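Local coordinates for glucose-binding protein (Thermus thermophilus HB27, PDB 2B3F), which binds glucose or galactose and probably delivers the sugar to a binding-protein-dependent transport system, at residues Lys287-Gln290 and Asn291-Trp295. Sequence-based numbering, arbitrary orientation.
Sequences KNRQ and NAINW
Gln290 reaches along its helix to Asn294, one turn on, and shows how neighbouring turns can be joined through side chains as well as backbone. Its CG stands anti to the backbone N (chi1 -172°), and a bend at the next bond carries the amide forward, so that NE2 makes a weak hydrogen bond of 3.3 Å to Asn294 OD1, the two amide planes 60° apart. Replacing Asn294 with an alanine would probably leave the Gln290 amide free to turn, and would also rob Arg297 of the OD1 that NH1 binds. Ile293 fits against the side chains of Arg289 and Gln290, four and three residues earlier: CG2 lies 4.0 Å from Gln290 NE2, while CD1 sits over one face of the Arg289 guanidinium, toward its rim and 3.6 Å from NH1. The same guanidinium forms a salt bridge with Glu82 through NE. All this belongs to the first two turns of helix 289-299, in the solute-binding protein fold, with Asn288 at the N-cap position, though its side chain makes no capping bond and ND2 is hydrogen-bonded to Asp61. Asn288 O accepts from Ala292 N at 3.0 Å, and Ile293 N to Arg289 O and Asn294 N to Gln290 O continue the i to i+4 ladder. On the buried flank, Ala292 and Trp295 rest against Leu3 of strand 2-7.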
ATOM      1  N   LYS A 287      19.495  -0.858  19.740  1.00 23.13           N
ATOM      2  CA  LYS A 287      20.449  -0.140  20.568  1.00 23.62           C
ATOM      3  C   LYS A 287      19.763   0.871  21.489  1.00 23.55           C
ATOM      4  O   LYS A 287      20.262   1.130  22.592  1.00 24.55           O
ATOM      5  CB  LYS A 287      21.526   0.529  19.703  1.00 23.81           C
ATOM      6  CG  LYS A 287      22.496  -0.462  19.072  1.00 25.01           C
ATOM      7  CD  LYS A 287      23.507   0.257  18.232  1.00 26.11           C
ATOM      8  CE  LYS A 287      24.480  -0.686  17.557  1.00 28.30           C
ATOM      9  NZ  LYS A 287      25.299   0.070  16.552  1.00 28.67           N
ATOM     10  N   ASN A 288      18.634   1.427  21.056  1.00 22.51           N
ATOM     11  CA  ASN A 288      17.916   2.475  21.801  1.00 22.45           C
ATOM     12  C   ASN A 288      16.479   2.044  22.076  1.00 21.58           C
ATOM     13  O   ASN A 288      15.523   2.619  21.587  1.00 20.61           O
ATOM     14  CB  ASN A 288      17.987   3.817  21.071  1.00 22.49           C
ATOM     15  CG  ASN A 288      19.413   4.180  20.651  1.00 24.24           C
ATOM     16  OD1 ASN A 288      20.268   4.463  21.497  1.00 26.27           O
ATOM     17  ND2 ASN A 288      19.684   4.147  19.345  1.00 23.96           N
ATOM     18  N   ARG A 289      16.364   1.032  22.924  1.00 21.54           N
ATOM     19  CA  ARG A 289      15.107   0.328  23.155  1.00 21.71           C
ATOM     20  C   ARG A 289      14.030   1.237  23.730  1.00 21.58           C
ATOM     21  O   ARG A 289      12.916   1.262  23.241  1.00 21.59           O
ATOM     22  CB  ARG A 289      15.330  -0.847  24.102  1.00 21.61           C
ATOM     23  CG  ARG A 289      14.107  -1.701  24.300  1.00 21.72           C
ATOM     24  CD  ARG A 289      14.431  -2.952  25.111  1.00 22.62           C
ATOM     25  NE  ARG A 289      13.255  -3.798  25.303  1.00 22.69           N
ATOM     26  CZ  ARG A 289      12.335  -3.631  26.251  1.00 23.95           C
ATOM     27  NH1 ARG A 289      12.441  -2.659  27.154  1.00 25.98           N
ATOM     28  NH2 ARG A 289      11.296  -4.452  26.315  1.00 24.56           N
ATOM     29  N   GLN A 290      14.344   1.979  24.797  1.00 22.14           N
ATOM     30  CA  GLN A 290      13.323   2.846  25.395  1.00 21.40           C
ATOM     31  C   GLN A 290      12.863   3.960  24.459  1.00 19.87           C
ATOM     32  O   GLN A 290      11.683   4.282  24.395  1.00 19.77           O
ATOM     33  CB  GLN A 290      13.793   3.451  26.724  1.00 22.85           C
ATOM     34  CG  GLN A 290      12.682   4.188  27.460  1.00 24.28           C
ATOM     35  CD  GLN A 290      11.493   3.290  27.796  1.00 28.16           C
ATOM     36  OE1 GLN A 290      11.669   2.156  28.261  1.00 30.38           O
ATOM     37  NE2 GLN A 290      10.273   3.796  27.562  1.00 31.92           N
ATOM     38  N   ASN A 291      13.807   4.566  23.751  1.00 19.12           N
ATOM     39  CA  ASN A 291      13.457   5.638  22.823  1.00 19.43           C
ATOM     40  C   ASN A 291      12.542   5.084  21.725  1.00 19.24           C
ATOM     41  O   ASN A 291      11.608   5.755  21.287  1.00 20.10           O
ATOM     42  CB  ASN A 291      14.706   6.277  22.226  1.00 19.46           C
ATOM     43  CG  ASN A 291      15.501   7.100  23.247  1.00 19.74           C
ATOM     44  OD1 ASN A 291      16.704   7.343  23.082  1.00 23.45           O
ATOM     45  ND2 ASN A 291      14.821   7.546  24.286  1.00 17.95           N
ATOM     46  N   ALA A 292      12.796   3.837  21.327  1.00 19.11           N
ATOM     47  CA  ALA A 292      11.946   3.154  20.316  1.00 18.41           C
ATOM     48  C   ALA A 292      10.545   2.907  20.856  1.00 18.03           C
ATOM     49  O   ALA A 292       9.540   3.157  20.189  1.00 17.79           O
ATOM     50  CB  ALA A 292      12.593   1.841  19.885  1.00 18.69           C
ATOM     51  N   ILE A 293      10.466   2.447  22.103  1.00 18.65           N
ATOM     52  CA  ILE A 293       9.167   2.237  22.761  1.00 18.97           C
ATOM     53  C   ILE A 293       8.371   3.538  22.815  1.00 18.70           C
ATOM     54  O   ILE A 293       7.177   3.566  22.552  1.00 19.16           O
ATOM     55  CB  ILE A 293       9.347   1.629  24.185  1.00 19.09           C
ATOM     56  CG1 ILE A 293       9.828   0.177  24.076  1.00 18.91           C
ATOM     57  CG2 ILE A 293       8.040   1.715  24.962  1.00 18.64           C
ATOM     58  CD1 ILE A 293      10.337  -0.429  25.361  1.00 20.48           C
ATOM     59  N   ASN A 294       9.035   4.645  23.142  1.00 19.01           N
ATOM     60  CA  ASN A 294       8.348   5.926  23.152  1.00 19.36           C
ATOM     61  C   ASN A 294       7.890   6.373  21.753  1.00 18.83           C
ATOM     62  O   ASN A 294       6.864   7.030  21.585  1.00 18.82           O
ATOM     63  CB  ASN A 294       9.224   6.972  23.839  1.00 20.70           C
ATOM     64  CG  ASN A 294       9.334   6.722  25.354  1.00 22.59           C
ATOM     65  OD1 ASN A 294       8.455   6.082  25.933  1.00 25.59           O
ATOM     66  ND2 ASN A 294      10.406   7.222  25.984  1.00 24.41           N
ATOM     67  N   TRP A 295       8.640   5.976  20.729  1.00 18.50           N
ATOM     68  CA  TRP A 295       8.189   6.212  19.362  1.00 18.15           C
ATOM     69  C   TRP A 295       6.907   5.414  19.087  1.00 17.64           C
ATOM     70  O   TRP A 295       5.952   5.944  18.535  1.00 16.74           O
ATOM     71  CB  TRP A 295       9.315   5.859  18.368  1.00 18.16           C
ATOM     72  CG  TRP A 295       8.913   5.861  16.920  1.00 17.73           C
ATOM     73  CD1 TRP A 295       8.669   4.771  16.154  1.00 17.88           C
ATOM     74  CD2 TRP A 295       8.707   7.001  16.072  1.00 18.76           C
ATOM     75  NE1 TRP A 295       8.336   5.147  14.881  1.00 18.04           N
ATOM     76  CE2 TRP A 295       8.338   6.508  14.799  1.00 17.69           C
ATOM     77  CE3 TRP A 295       8.807   8.382  16.255  1.00 17.20           C
ATOM     78  CZ2 TRP A 295       8.083   7.348  13.716  1.00 17.49           C
ATOM     79  CZ3 TRP A 295       8.524   9.216  15.195  1.00 18.22           C
ATOM     80  CH2 TRP A 295       8.183   8.693  13.925  1.00 17.18           C
TER